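Local atomic coordinates of extracellular solute-binding protein, family 5 (Chelativorans sp., PDB entry 6WM6), a protein that binds EDTA and related aminopolycarboxylates in the periplasm, and probably hands them to an ABC transporter as its solute-binding component. Residues A[354-359]-A[510-515]; A[89-94]-A[463-468]; A[305-310]-A[528-533]; A[475-480]-A[490-495]. All coordinates share one frame; numbering follows the deposited sequence. Where two conformers were deposited one is given.

Contact 1. Residues A[354-359]-A[510-515]. With EDO (1,2-ethanediol), chain E.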
loop_
_atom_site.group_PDB
_atom_site.type_symbol
_atom_site.label_atom_id
_atom_site.label_comp_id
_atom_site.label_asym_id
_atom_site.label_seq_id
_atom_site.Cartn_x
_atom_site.Cartn_y
_atom_site.Cartn_z
ATOM N N VAL A 354 -6.962 13.905 1.536
ATOM C CA VAL A 354 -6.942 12.802 0.568
ATOM C C VAL A 354 -5.582 12.651 -0.084
ATOM O O VAL A 354 -5.428 11.831 -0.999
ATOM C CB VAL A 354 -8.077 12.881 -0.469
ATOM C CG1 VAL A 354 -9.421 12.690 0.204
ATOM C CG2 VAL A 354 -8.037 14.173 -1.256
ATOM N N MET A 355 -4.581 13.383 0.381
ATOM C CA MET A 355 -3.248 13.292 -0.193
ATOM C C MET A 355 -2.134 13.052 0.805
ATOM O O MET A 355 -1.035 12.646 0.386
ATOM C CB MET A 355 -2.928 14.522 -1.023
ATOM C CG MET A 355 -3.850 14.555 -2.251
ATOM S SD MET A 355 -3.454 15.859 -3.371
ATOM C CE MET A 355 -4.866 15.728 -4.459
ATOM N N PHE A 356 -2.376 13.261 2.092
ATOM C CA PHE A 356 -1.365 13.122 3.130
ATOM C C PHE A 356 -1.955 12.368 4.311
ATOM O O PHE A 356 -3.071 12.656 4.752
ATOM C CB PHE A 356 -0.947 14.505 3.663
ATOM C CG PHE A 356 -0.488 15.467 2.597
ATOM C CD1 PHE A 356 0.791 15.372 2.054
ATOM C CD2 PHE A 356 -1.313 16.480 2.167
ATOM C CE1 PHE A 356 1.219 16.289 1.101
ATOM C CE2 PHE A 356 -0.887 17.392 1.207
ATOM C CZ PHE A 356 0.379 17.292 0.683
ATOM N N LEU A 357 -1.180 11.429 4.853
ATOM C CA LEU A 357 -1.512 10.836 6.144
ATOM C C LEU A 357 -1.293 11.876 7.237
ATOM O O LEU A 357 -0.542 12.848 7.048
ATOM C CB LEU A 357 -0.624 9.629 6.410
ATOM C CG LEU A 357 -0.754 8.453 5.436
ATOM C CD1 LEU A 357 0.381 7.445 5.723
ATOM C CD2 LEU A 357 -2.090 7.773 5.531
ATOM N N PRO A 358 -1.885 11.669 8.419
ATOM C CA PRO A 358 -1.758 12.676 9.490
ATOM C C PRO A 358 -0.331 12.969 9.903
ATOM O O PRO A 358 -0.082 14.069 10.439
ATOM C CB PRO A 358 -2.572 12.059 10.641
ATOM C CG PRO A 358 -3.651 11.291 9.918
ATOM C CD PRO A 358 -2.933 10.669 8.724
ATOM N N ASN A 359 0.609 12.057 9.684
ATOM C CA ASN A 359 1.995 12.284 10.065
ATOM C C ASN A 359 2.881 12.812 8.938
ATOM O O ASN A 359 4.073 13.040 9.160
ATOM C CB ASN A 359 2.621 11.009 10.639
ATOM C CG ASN A 359 2.705 9.901 9.633
ATOM O OD1 ASN A 359 1.718 9.569 8.979
ATOM N ND2 ASN A 359 3.887 9.292 9.510
ATOM N N ILE A 510 3.623 22.375 -2.364
ATOM C CA ILE A 510 2.970 22.520 -3.665
ATOM C C ILE A 510 1.679 21.706 -3.711
ATOM O O ILE A 510 0.609 22.202 -4.097
ATOM C CB ILE A 510 3.942 22.084 -4.769
ATOM C CG1 ILE A 510 5.179 23.001 -4.841
ATOM C CG2 ILE A 510 3.219 22.054 -6.123
ATOM C CD1 ILE A 510 6.339 22.359 -5.591
ATOM N N LEU A 511 1.762 20.433 -3.317
ATOM C CA LEU A 511 0.644 19.504 -3.441
ATOM C C LEU A 511 -0.532 19.888 -2.553
ATOM O O LEU A 511 -1.685 19.533 -2.873
ATOM C CB LEU A 511 1.135 18.091 -3.128
ATOM C CG LEU A 511 0.157 16.946 -3.408
ATOM C CD1 LEU A 511 -0.061 16.790 -4.889
ATOM C CD2 LEU A 511 0.706 15.663 -2.821
ATOM N N SER A 512 -0.285 20.622 -1.470
ATOM C CA SER A 512 -1.373 21.053 -0.599
ATOM C C SER A 512 -2.486 21.752 -1.379
ATOM O O SER A 512 -3.661 21.592 -1.045
ATOM C CB SER A 512 -0.842 21.980 0.506
ATOM O OG SER A 512 -0.026 21.260 1.404
ATOM N N GLU A 513 -2.136 22.546 -2.400
ATOM C CA GLU A 513 -3.156 23.224 -3.196
ATOM C C GLU A 513 -4.060 22.233 -3.907
ATOM O O GLU A 513 -5.279 22.459 -4.028
ATOM C CB GLU A 513 -2.491 24.183 -4.188
ATOM C CG GLU A 513 -3.501 25.066 -4.897
ATOM C CD GLU A 513 -2.898 25.968 -5.966
ATOM O OE1 GLU A 513 -1.663 25.936 -6.195
ATOM O OE2 GLU A 513 -3.679 26.727 -6.596
ATOM N N ALA A 514 -3.500 21.129 -4.391
ATOM C CA ALA A 514 -4.316 20.110 -5.041
ATOM C C ALA A 514 -5.222 19.415 -4.038
ATOM O O ALA A 514 -6.358 19.087 -4.360
ATOM C CB ALA A 514 -3.430 19.086 -5.744
ATOM N N ASP A 515 -4.749 19.192 -2.817
ATOM C CA ASP A 515 -5.586 18.614 -1.775
ATOM C C ASP A 515 -6.783 19.509 -1.494
ATOM O O ASP A 515 -7.916 19.022 -1.337
ATOM C CB ASP A 515 -4.740 18.390 -0.518
ATOM C CG ASP A 515 -5.306 17.376 0.458
ATOM O OD1 ASP A 515 -6.145 16.510 0.098
ATOM O OD2 ASP A 515 -4.877 17.421 1.630
HETATM C C1 EDO E . 2.957 6.153 7.840
HETATM O O1 EDO E . 3.584 6.136 9.127
HETATM C C2 EDO E . 2.210 4.833 7.662
HETATM O O2 EDO E . 3.033 3.830 8.276
#
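Within this periplasmic-binding-protein fold, the irregular loop 354-359 is fastened to helix 504-521 by a buried carboxylate, that of Asp515. Its CG stands anti to the backbone N (chi1 -159°), and OD1 offers its syn lone pair to the N-H of Val354, with N to OD1 at 3.1 Å and 153° at the hydrogen. OD2 is salt-bridged to Arg366 and hydrogen-bonded to Ser353, so both oxygens are engaged and the arginine probably keeps the acid ionised. An alanine here would lose both oxygens and would probably leave the Val354 N-H and the Arg366 guanidinium without this acceptor, loosening the loop. Packing is dense beside this group. The extended Met355 chain slides past Asp515, bringing SD to 3.8 Å from Leu511 CG and CE to 3.9 Å from Ala514 CB. The Phe356 ring brings CZ to 3.9 Å from Leu511 CD2, and at its edge CD2 lies 3.7 Å from Asp515 OD2. Partly exposed Ser512, by contrast, points its CB away from the loop; its OG, bonded to Ala508 O, grazes Phe356 CE2 at 4.0 Å. At the loop's exposed end, Asn359 ND2 makes a weak hydrogen bond of 3.2 Å to O1 of an ethanediol.

Contact 2. Residues A[89-94]-A[463-468]. With EDO (1,2-ethanediol), chain I.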
loop_
_atom_site.group_PDB
_atom_site.type_symbol
_atom_site.label_atom_id
_atom_site.label_comp_id
_atom_site.label_asym_id
_atom_site.label_seq_id
_atom_site.Cartn_x
_atom_site.Cartn_y
_atom_site.Cartn_z
ATOM N N PRO A 89 10.065 1.282 9.119
ATOM C CA PRO A 89 8.830 1.444 9.904
ATOM C C PRO A 89 8.460 2.876 10.190
ATOM O O PRO A 89 7.264 3.141 10.415
ATOM C CB PRO A 89 9.102 0.625 11.182
ATOM C CG PRO A 89 10.000 -0.484 10.695
ATOM C CD PRO A 89 10.909 0.184 9.662
ATOM N N ASP A 90 9.431 3.795 10.215
ATOM C CA ASP A 90 9.143 5.219 10.384
ATOM C C ASP A 90 8.777 5.902 9.069
ATOM O O ASP A 90 8.661 7.131 9.044
ATOM C CB ASP A 90 10.326 5.912 11.070
ATOM C CG ASP A 90 11.618 5.807 10.290
ATOM O OD1 ASP A 90 11.647 5.266 9.180
ATOM O OD2 ASP A 90 12.652 6.318 10.819
ATOM N N PHE A 91 8.559 5.136 8.004
ATOM C CA PHE A 91 8.103 5.597 6.685
ATOM C C PHE A 91 9.192 6.348 5.924
ATOM O O PHE A 91 8.895 7.067 4.963
ATOM C CB PHE A 91 6.796 6.393 6.757
ATOM C CG PHE A 91 5.870 6.194 5.568
ATOM C CD1 PHE A 91 5.695 4.966 4.957
ATOM C CD2 PHE A 91 5.130 7.250 5.105
ATOM C CE1 PHE A 91 4.796 4.806 3.890
ATOM C CE2 PHE A 91 4.239 7.090 4.042
ATOM C CZ PHE A 91 4.080 5.885 3.450
ATOM N N THR A 92 10.453 6.172 6.296
ATOM C CA THR A 92 11.583 6.702 5.551
ATOM C C THR A 92 12.120 5.629 4.610
ATOM O O THR A 92 11.849 4.434 4.760
ATOM C CB THR A 92 12.703 7.186 6.466
ATOM O OG1 THR A 92 13.267 6.107 7.200
ATOM C CG2 THR A 92 12.192 8.250 7.447
ATOM N N LEU A 93 12.876 6.073 3.616
ATOM C CA LEU A 93 13.588 5.187 2.708
ATOM C C LEU A 93 15.030 5.058 3.157
ATOM O O LEU A 93 15.703 6.067 3.397
ATOM C CB LEU A 93 13.554 5.755 1.284
ATOM C CG LEU A 93 12.242 5.598 0.554
ATOM C CD1 LEU A 93 12.218 6.432 -0.724
ATOM C CD2 LEU A 93 11.963 4.148 0.219
ATOM N N LYS A 94 15.499 3.833 3.292
ATOM C CA LYS A 94 16.878 3.545 3.688
ATOM C C LYS A 94 17.585 2.866 2.531
ATOM O O LYS A 94 17.133 1.821 2.030
ATOM C CB LYS A 94 16.919 2.640 4.918
ATOM C CG LYS A 94 18.323 2.339 5.402
ATOM C CD LYS A 94 18.314 1.273 6.506
ATOM C CE LYS A 94 19.718 0.928 6.967
ATOM N NZ LYS A 94 19.690 0.265 8.305
ATOM N N GLN A 463 -1.228 4.514 0.943
ATOM C CA GLN A 463 -0.365 5.673 0.750
ATOM C C GLN A 463 1.085 5.258 0.515
ATOM O O GLN A 463 1.555 4.242 1.040
ATOM C CB GLN A 463 -0.445 6.606 1.962
ATOM C CG GLN A 463 0.495 7.808 1.928
ATOM C CD GLN A 463 0.181 8.795 0.823
ATOM O OE1 GLN A 463 -0.011 8.417 -0.344
ATOM N NE2 GLN A 463 0.100 10.076 1.178
ATOM N N GLN A 464 1.793 6.072 -0.270
ATOM C CA GLN A 464 3.199 5.906 -0.596
ATOM C C GLN A 464 4.050 6.934 0.141
ATOM O O GLN A 464 3.576 7.943 0.680
ATOM C CB GLN A 464 3.391 6.050 -2.116
ATOM C CG GLN A 464 2.679 4.977 -2.889
ATOM C CD GLN A 464 2.698 5.243 -4.385
ATOM O OE1 GLN A 464 3.508 6.050 -4.876
ATOM N NE2 GLN A 464 1.820 4.558 -5.122
ATOM N N VAL A 465 5.369 6.701 0.102
ATOM C CA VAL A 465 6.304 7.611 0.734
ATOM C C VAL A 465 6.281 8.980 0.078
ATOM O O VAL A 465 6.506 9.994 0.748
ATOM C CB VAL A 465 7.725 7.009 0.701
ATOM C CG1 VAL A 465 8.768 8.038 1.108
ATOM C CG2 VAL A 465 7.786 5.800 1.623
ATOM N N PHE A 466 6.006 9.044 -1.240
ATOM C CA PHE A 466 5.921 10.315 -1.959
ATOM C C PHE A 466 4.467 10.609 -2.288
ATOM O O PHE A 466 3.929 10.075 -3.276
ATOM C CB PHE A 466 6.758 10.260 -3.242
ATOM C CG PHE A 466 8.204 9.974 -2.993
ATOM C CD1 PHE A 466 9.026 10.951 -2.479
ATOM C CD2 PHE A 466 8.726 8.730 -3.272
ATOM C CE1 PHE A 466 10.377 10.681 -2.239
ATOM C CE2 PHE A 466 10.075 8.461 -3.040
ATOM C CZ PHE A 466 10.874 9.435 -2.518
ATOM N N PRO A 467 3.796 11.462 -1.523
ATOM C CA PRO A 467 2.390 11.777 -1.825
ATOM C C PRO A 467 2.139 12.208 -3.247
ATOM O O PRO A 467 1.091 11.860 -3.819
ATOM C CB PRO A 467 2.072 12.889 -0.816
ATOM C CG PRO A 467 2.895 12.518 0.373
ATOM C CD PRO A 467 4.213 12.007 -0.213
ATOM N N ALA A 468 3.070 12.941 -3.872
ATOM C CA ALA A 468 2.820 13.432 -5.221
ATOM C C ALA A 468 2.819 12.302 -6.235
ATOM O O ALA A 468 2.132 12.399 -7.257
ATOM C CB ALA A 468 3.868 14.466 -5.616
HETATM C C1 EDO I . 6.519 3.011 -1.575
HETATM O O1 EDO I . 6.308 4.417 -1.413
HETATM C C2 EDO I . 5.624 2.240 -0.615
HETATM O O2 EDO I . 4.238 2.420 -0.943
#
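An Asx turn leading into strand 93-95 of a β-hairpin meets the loop that enters helix 467-474. Asp90 OD1 grips the turn through two donors, Thr92 N at 3.3 Å and Thr92 OG1 at 2.7 Å, both from above the carboxylate plane. Between them, Phe91 has a chi1 of -145° that sends its ring to the other loop. Val465 CG2 lies over one face near the rim, 4.0 Å from the Phe91 ring centroid and 17° off the normal, a CH-pi contact. At the edge, in plane, Gln463 O is 3.9 Å from Phe91 CZ, which also packs on the Gln464 carbonyl. An alanine here would take away the CH-pi contact and the packing on the Gln464 backbone, probably loosening the junction. Leu93 CD1 comes within 3.7 Å of Phe466 CZ, crossing at about a right angle. Val465 N donates an almost straight bond (175°) to an ethanediol O1 at 2.9 Å. Such loop-to-loop packing is consistent with an interface between the lobes of a two-lobed solute-binding protein.

Contact 3. Residues A[305-310]-A[528-533]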
loop_
_atom_site.group_PDB
_atom_site.type_symbol
_atom_site.label_atom_id
_atom_site.label_comp_id
_atom_site.label_asym_id
_atom_site.label_seq_id
_atom_site.Cartn_x
_atom_site.Cartn_y
_atom_site.Cartn_z
ATOM N N ASN A 305 -2.592 2.231 4.797
ATOM C CA ASN A 305 -3.904 2.070 4.202
ATOM C C ASN A 305 -4.887 2.938 4.961
ATOM O O ASN A 305 -4.945 2.898 6.200
ATOM C CB ASN A 305 -4.370 0.610 4.275
ATOM C CG ASN A 305 -3.538 -0.318 3.430
ATOM O OD1 ASN A 305 -2.902 0.108 2.485
ATOM N ND2 ASN A 305 -3.599 -1.597 3.747
ATOM N N TRP A 306 -5.697 3.694 4.225
ATOM C CA TRP A 306 -6.683 4.596 4.840
ATOM C C TRP A 306 -8.065 4.388 4.229
ATOM O O TRP A 306 -8.205 4.347 3.000
ATOM C CB TRP A 306 -6.250 6.063 4.784
ATOM C CG TRP A 306 -5.867 6.601 3.438
ATOM C CD1 TRP A 306 -4.668 6.460 2.820
ATOM C CD2 TRP A 306 -6.666 7.432 2.564
ATOM N NE1 TRP A 306 -4.666 7.121 1.605
ATOM C CE2 TRP A 306 -5.879 7.741 1.439
ATOM C CE3 TRP A 306 -7.970 7.936 2.634
ATOM C CZ2 TRP A 306 -6.338 8.547 0.386
ATOM C CZ3 TRP A 306 -8.420 8.739 1.584
ATOM C CH2 TRP A 306 -7.609 9.037 0.492
ATOM N N TYR A 307 -9.066 4.256 5.098
ATOM C CA TYR A 307 -10.437 4.126 4.670
ATOM C C TYR A 307 -10.928 5.433 4.068
ATOM O O TYR A 307 -10.579 6.533 4.529
ATOM C CB TYR A 307 -11.355 3.812 5.832
ATOM C CG TYR A 307 -11.303 2.407 6.347
ATOM C CD1 TYR A 307 -11.651 1.337 5.532
ATOM C CD2 TYR A 307 -10.941 2.137 7.663
ATOM C CE1 TYR A 307 -11.604 0.051 6.002
ATOM C CE2 TYR A 307 -10.925 0.830 8.154
ATOM C CZ TYR A 307 -11.265 -0.194 7.296
ATOM O OH TYR A 307 -11.222 -1.502 7.775
ATOM N N PHE A 308 -11.791 5.298 3.062
ATOM C CA PHE A 308 -12.428 6.430 2.426
ATOM C C PHE A 308 -13.833 6.016 2.011
ATOM O O PHE A 308 -14.152 4.824 1.876
ATOM C CB PHE A 308 -11.648 6.900 1.192
ATOM C CG PHE A 308 -11.596 5.885 0.067
ATOM C CD1 PHE A 308 -12.688 5.677 -0.752
ATOM C CD2 PHE A 308 -10.431 5.169 -0.203
ATOM C CE1 PHE A 308 -12.635 4.754 -1.811
ATOM C CE2 PHE A 308 -10.383 4.261 -1.257
ATOM C CZ PHE A 308 -11.483 4.054 -2.051
ATOM N N MET A 309 -14.666 7.028 1.742
ATOM C CA MET A 309 -15.892 6.847 0.982
ATOM C C MET A 309 -15.761 7.660 -0.298
ATOM O O MET A 309 -15.593 8.888 -0.253
ATOM C CB MET A 309 -17.121 7.306 1.743
ATOM C CG MET A 309 -18.396 6.902 1.002
ATOM S SD MET A 309 -19.907 7.491 1.779
ATOM C CE MET A 309 -19.754 9.260 1.540
ATOM N N GLY A 310 -15.850 6.990 -1.438
ATOM C CA GLY A 310 -15.856 7.665 -2.713
ATOM C C GLY A 310 -17.283 7.899 -3.184
ATOM O O GLY A 310 -18.200 7.148 -2.850
ATOM N N TYR A 528 -10.184 7.283 8.214
ATOM C CA TYR A 528 -9.050 7.098 9.124
ATOM C C TYR A 528 -8.256 5.892 8.646
ATOM O O TYR A 528 -8.726 5.070 7.852
ATOM C CB TYR A 528 -9.483 6.968 10.583
ATOM C CG TYR A 528 -10.373 5.808 10.933
ATOM C CD1 TYR A 528 -9.897 4.503 10.890
ATOM C CD2 TYR A 528 -11.707 5.997 11.339
ATOM C CE1 TYR A 528 -10.694 3.410 11.225
ATOM C CE2 TYR A 528 -12.502 4.912 11.657
ATOM C CZ TYR A 528 -11.999 3.641 11.598
ATOM O OH TYR A 528 -12.765 2.526 11.922
ATOM N N GLN A 529 -7.038 5.782 9.171
ATOM C CA GLN A 529 -6.124 4.701 8.809
ATOM C C GLN A 529 -6.547 3.368 9.402
ATOM O O GLN A 529 -6.981 3.273 10.555
ATOM C CB GLN A 529 -4.728 5.053 9.326
ATOM C CG GLN A 529 -4.017 6.162 8.545
ATOM C CD GLN A 529 -2.912 6.749 9.361
ATOM O OE1 GLN A 529 -3.136 7.638 10.181
ATOM N NE2 GLN A 529 -1.698 6.293 9.107
ATOM N N LEU A 530 -6.376 2.303 8.622
ATOM C CA LEU A 530 -6.591 0.970 9.136
ATOM C C LEU A 530 -5.537 0.634 10.179
ATOM O O LEU A 530 -4.382 1.027 10.047
ATOM C CB LEU A 530 -6.507 -0.074 8.020
ATOM C CG LEU A 530 -7.721 -0.210 7.099
ATOM C CD1 LEU A 530 -7.973 1.001 6.245
ATOM C CD2 LEU A 530 -7.528 -1.440 6.202
ATOM N N PRO A 531 -5.883 -0.144 11.190
ATOM C CA PRO A 531 -4.849 -0.680 12.085
ATOM C C PRO A 531 -4.184 -1.894 11.474
ATOM O O PRO A 531 -4.831 -2.759 10.894
ATOM C CB PRO A 531 -5.645 -1.072 13.337
ATOM C CG PRO A 531 -7.008 -1.434 12.804
ATOM C CD PRO A 531 -7.257 -0.496 11.629
ATOM N N THR A 532 -2.887 -1.972 11.624
ATOM C CA THR A 532 -2.198 -3.215 11.351
ATOM C C THR A 532 -2.337 -4.157 12.553
ATOM O O THR A 532 -2.701 -3.757 13.661
ATOM C CB THR A 532 -0.708 -2.985 11.122
ATOM O OG1 THR A 532 -0.137 -2.561 12.371
ATOM C CG2 THR A 532 -0.428 -1.947 10.060
ATOM N N ALA A 533 -2.032 -5.430 12.333
ATOM C CA ALA A 533 -1.971 -6.378 13.443
ATOM C C ALA A 533 -0.956 -7.457 13.094
ATOM O O ALA A 533 -1.231 -8.337 12.272
ATOM C CB ALA A 533 -3.345 -6.988 13.713
#
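Trp306 and Gln529 face each other as an antiparallel non-hydrogen-bonded pair, CA to CA 4.0 Å, and a backbone hydrogen bond flanks them on either side. Leu530 N donates to Asn305 O at 2.9 Å, and Tyr307 N donates to Tyr528 O at 2.9 Å, each N-H lying above the plane of the carbonyl it meets. The short strands 305-310 and 528-531 run at 129° to one another, well short of straight antiparallel. Leu530 reaches over Tyr307, crossing it at about a right angle. Its CD1 sits over the middle of one face, 3.4 Å from the Tyr307 ring centroid and 7° off the normal, a close CH-pi contact. Leu530 CG follows, 3.5 Å from Tyr307 CZ. Tyr307 in turn presents its edge to the face of Tyr528 in an offset edge-to-face pair, centroids 5.7 Å apart and planes at 90°, with Tyr307 CD2 3.8 Å from Tyr528 CE1. The buried Tyr528 N has no partner. A second shell holds the polar ends: Thr340 bonds Tyr528 OH, Ser303 O receives Gln529 NE2, and Ser462 OG bonds Asn305 OD1. The pairing belongs to the large mixed sheet, where strand 305-311 lies between strands 456-462 and 524-537, while Met421 of helix 416-429 packs on both tyrosines.

Contact 4. Residues A[475-480]-A[490-495]. With SO4 (sulfate ion), chain C.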
loop_
_atom_site.group_PDB
_atom_site.type_symbol
_atom_site.label_atom_id
_atom_site.label_comp_id
_atom_site.label_asym_id
_atom_site.label_seq_id
_atom_site.Cartn_x
_atom_site.Cartn_y
_atom_site.Cartn_z
ATOM N N PHE A 475 -5.767 10.947 -9.165
ATOM C CA PHE A 475 -6.521 12.175 -9.382
ATOM C C PHE A 475 -6.481 12.666 -10.820
ATOM O O PHE A 475 -7.106 13.682 -11.118
ATOM C CB PHE A 475 -6.053 13.294 -8.439
ATOM C CG PHE A 475 -6.255 12.973 -6.985
ATOM C CD1 PHE A 475 -7.485 13.219 -6.367
ATOM C CD2 PHE A 475 -5.243 12.438 -6.211
ATOM C CE1 PHE A 475 -7.680 12.918 -5.032
ATOM C CE2 PHE A 475 -5.436 12.133 -4.886
ATOM C CZ PHE A 475 -6.667 12.355 -4.300
ATOM N N LEU A 476 -5.771 11.984 -11.700
ATOM C CA LEU A 476 -5.632 12.432 -13.082
ATOM C C LEU A 476 -6.731 11.807 -13.920
ATOM O O LEU A 476 -7.185 10.681 -13.662
ATOM C CB LEU A 476 -4.261 12.040 -13.630
ATOM C CG LEU A 476 -3.080 12.993 -13.395
ATOM C CD1 LEU A 476 -3.017 13.532 -11.987
ATOM C CD2 LEU A 476 -1.773 12.289 -13.742
ATOM N N ARG A 477 -7.186 12.548 -14.918
ATOM C CA ARG A 477 -8.082 11.950 -15.893
ATOM C C ARG A 477 -7.390 10.725 -16.491
ATOM O O ARG A 477 -6.176 10.718 -16.723
ATOM C CB ARG A 477 -8.401 12.953 -16.997
ATOM C CG ARG A 477 -9.177 14.162 -16.540
ATOM C CD ARG A 477 -9.074 15.274 -17.575
ATOM N NE ARG A 477 -7.794 15.978 -17.499
ATOM C CZ ARG A 477 -7.451 16.989 -18.290
ATOM N NH1 ARG A 477 -8.288 17.419 -19.224
ATOM N NH2 ARG A 477 -6.268 17.571 -18.146
ATOM N N ASP A 478 -8.151 9.659 -16.685
ATOM C CA ASP A 478 -7.649 8.474 -17.373
ATOM C C ASP A 478 -6.527 7.765 -16.615
ATOM O O ASP A 478 -5.641 7.168 -17.227
ATOM C CB ASP A 478 -7.188 8.803 -18.800
ATOM C CG ASP A 478 -8.253 9.511 -19.612
ATOM O OD1 ASP A 478 -9.454 9.265 -19.370
ATOM O OD2 ASP A 478 -7.888 10.314 -20.495
ATOM N N THR A 479 -6.555 7.786 -15.282
ATOM C CA THR A 479 -5.618 6.996 -14.493
ATOM C C THR A 479 -6.320 5.809 -13.843
ATOM O O THR A 479 -7.546 5.780 -13.689
ATOM C CB THR A 479 -4.879 7.815 -13.421
ATOM O OG1 THR A 479 -5.793 8.636 -12.686
ATOM C CG2 THR A 479 -3.794 8.671 -14.060
ATOM N N ARG A 480 -5.503 4.834 -13.437
ATOM C CA ARG A 480 -6.014 3.527 -13.042
ATOM C C ARG A 480 -6.876 3.585 -11.788
ATOM O O ARG A 480 -7.759 2.737 -11.611
ATOM C CB ARG A 480 -4.827 2.578 -12.845
ATOM C CG ARG A 480 -5.092 1.345 -11.992
ATOM C CD ARG A 480 -3.791 0.562 -11.806
ATOM N NE ARG A 480 -2.711 1.480 -11.458
ATOM C CZ ARG A 480 -2.181 1.617 -10.245
ATOM N NH1 ARG A 480 -2.589 0.860 -9.228
ATOM N NH2 ARG A 480 -1.225 2.512 -10.058
ATOM N N LYS A 490 -6.099 21.834 -13.418
ATOM C CA LYS A 490 -5.301 22.526 -12.404
ATOM C C LYS A 490 -4.755 21.556 -11.359
ATOM O O LYS A 490 -3.587 21.660 -10.962
ATOM C CB LYS A 490 -6.142 23.624 -11.752
ATOM C CG LYS A 490 -5.416 24.476 -10.720
ATOM C CD LYS A 490 -4.165 25.133 -11.286
ATOM C CE LYS A 490 -3.572 26.130 -10.293
ATOM N NZ LYS A 490 -2.342 26.792 -10.812
ATOM N N ILE A 491 -5.575 20.603 -10.911
ATOM C CA ILE A 491 -5.082 19.564 -10.009
ATOM C C ILE A 491 -3.933 18.815 -10.658
ATOM O O ILE A 491 -2.906 18.539 -10.012
ATOM C CB ILE A 491 -6.223 18.625 -9.604
ATOM C CG1 ILE A 491 -7.184 19.359 -8.655
ATOM C CG2 ILE A 491 -5.661 17.337 -8.957
ATOM C CD1 ILE A 491 -8.381 18.542 -8.250
ATOM N N GLU A 492 -4.080 18.466 -11.945
ATOM C CA GLU A 492 -3.039 17.693 -12.617
ATOM C C GLU A 492 -1.751 18.503 -12.732
ATOM O O GLU A 492 -0.658 17.969 -12.532
ATOM C CB GLU A 492 -3.545 17.241 -13.993
ATOM C CG GLU A 492 -4.821 16.448 -13.881
ATOM C CD GLU A 492 -5.231 15.774 -15.170
ATOM O OE1 GLU A 492 -4.414 15.724 -16.111
ATOM O OE2 GLU A 492 -6.377 15.292 -15.224
ATOM N N GLU A 493 -1.864 19.788 -13.042
ATOM C CA GLU A 493 -0.693 20.649 -13.142
ATOM C C GLU A 493 0.022 20.733 -11.799
ATOM O O GLU A 493 1.261 20.657 -11.732
ATOM C CB GLU A 493 -1.118 22.030 -13.625
ATOM C CG GLU A 493 -0.030 23.094 -13.605
ATOM C CD GLU A 493 -0.566 24.471 -13.971
ATOM O OE1 GLU A 493 -1.804 24.654 -13.964
ATOM O OE2 GLU A 493 0.250 25.367 -14.270
ATOM N N ILE A 494 -0.737 20.898 -10.716
ATOM C CA ILE A 494 -0.140 20.982 -9.392
ATOM C C ILE A 494 0.578 19.692 -9.032
ATOM O O ILE A 494 1.699 19.724 -8.507
ATOM C CB ILE A 494 -1.219 21.315 -8.348
ATOM C CG1 ILE A 494 -1.769 22.730 -8.537
ATOM C CG2 ILE A 494 -0.646 21.164 -6.931
ATOM C CD1 ILE A 494 -3.118 22.929 -7.903
ATOM N N ILE A 495 -0.046 18.545 -9.310
ATOM C CA ILE A 495 0.577 17.265 -8.996
ATOM C C ILE A 495 1.888 17.115 -9.759
ATOM O O ILE A 495 2.889 16.656 -9.203
ATOM C CB ILE A 495 -0.406 16.105 -9.274
ATOM C CG1 ILE A 495 -1.545 16.113 -8.262
ATOM C CG2 ILE A 495 0.339 14.773 -9.296
ATOM C CD1 ILE A 495 -2.700 15.174 -8.596
HETATM S S SO4 C . -1.722 -0.139 -5.104
HETATM O O1 SO4 C . -0.287 -0.336 -4.891
HETATM O O2 SO4 C . -2.325 -1.428 -5.428
HETATM O O3 SO4 C . -2.330 0.364 -3.869
HETATM O O4 SO4 C . -1.923 0.789 -6.206
HETATM O O HOH W 1 -8.111 15.510 -13.007
HETATM O O HOH W 2 -4.618 12.888 -17.520
#
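Arg477, second residue of a type II β turn from Leu476 to Thr479, curls its side chain around one oxygen of Glu492. Arg477 CB lies 3.6 Å from Glu492 OE2, CG comes to 3.3 Å and CD is again 3.6 Å from that oxygen. A bend at chi3 (-78°) then brings Arg477 NE to a 2.8 Å salt bridge with Glu492 OE2, near the guanidinium plane. At the tip, Arg477 NH2 makes a weak 3.3 Å hydrogen bond to Glu492 OE1. The Arg477 backbone N also donates to Glu492 OE2, at 2.9 Å and nearly straight (177°). A water bridging to Phe475 O adds a third donor to OE2, and another links OE1 to Arg477 O; this would probably favour an ionised glutamate. On the inner side, Leu476 CD1 and Ile495 CD1 meet tip to tip at 3.8 Å, and Phe475 CB is 3.8 Å from the same methyl. The turn joins the end of helix 467-474 to helix 489-499, whose Ile494 and Ile495 pack on helix 504-521.

Contacts 1 and 2 each touch all the others; the centre of contact 1 lies 14 Å from those of contacts 2 and 4 and 16 Å from that of contact 3. Met355 O and Gln463 NE2, 2.9 Å apart, probably hydrogen-bond contact 1 to contact 2. Phe475 CZ packs 3.6 Å from Val354 O, tying in contact 4, while Trp306 CZ2 approaches the same oxygen to 3.7 Å from contact 3. Contacts 3 and 4 remain separate, with nearest atoms about 6 Å apart. A sulfate, probably from the crystallisation liquor, is bonded through O4 to Arg480 NH1 of contact 4 at 3.1 Å; a bound sulfate also lies about 5 Å from the side chains of Gln464 (contact 2) and Asn305 (contact 3).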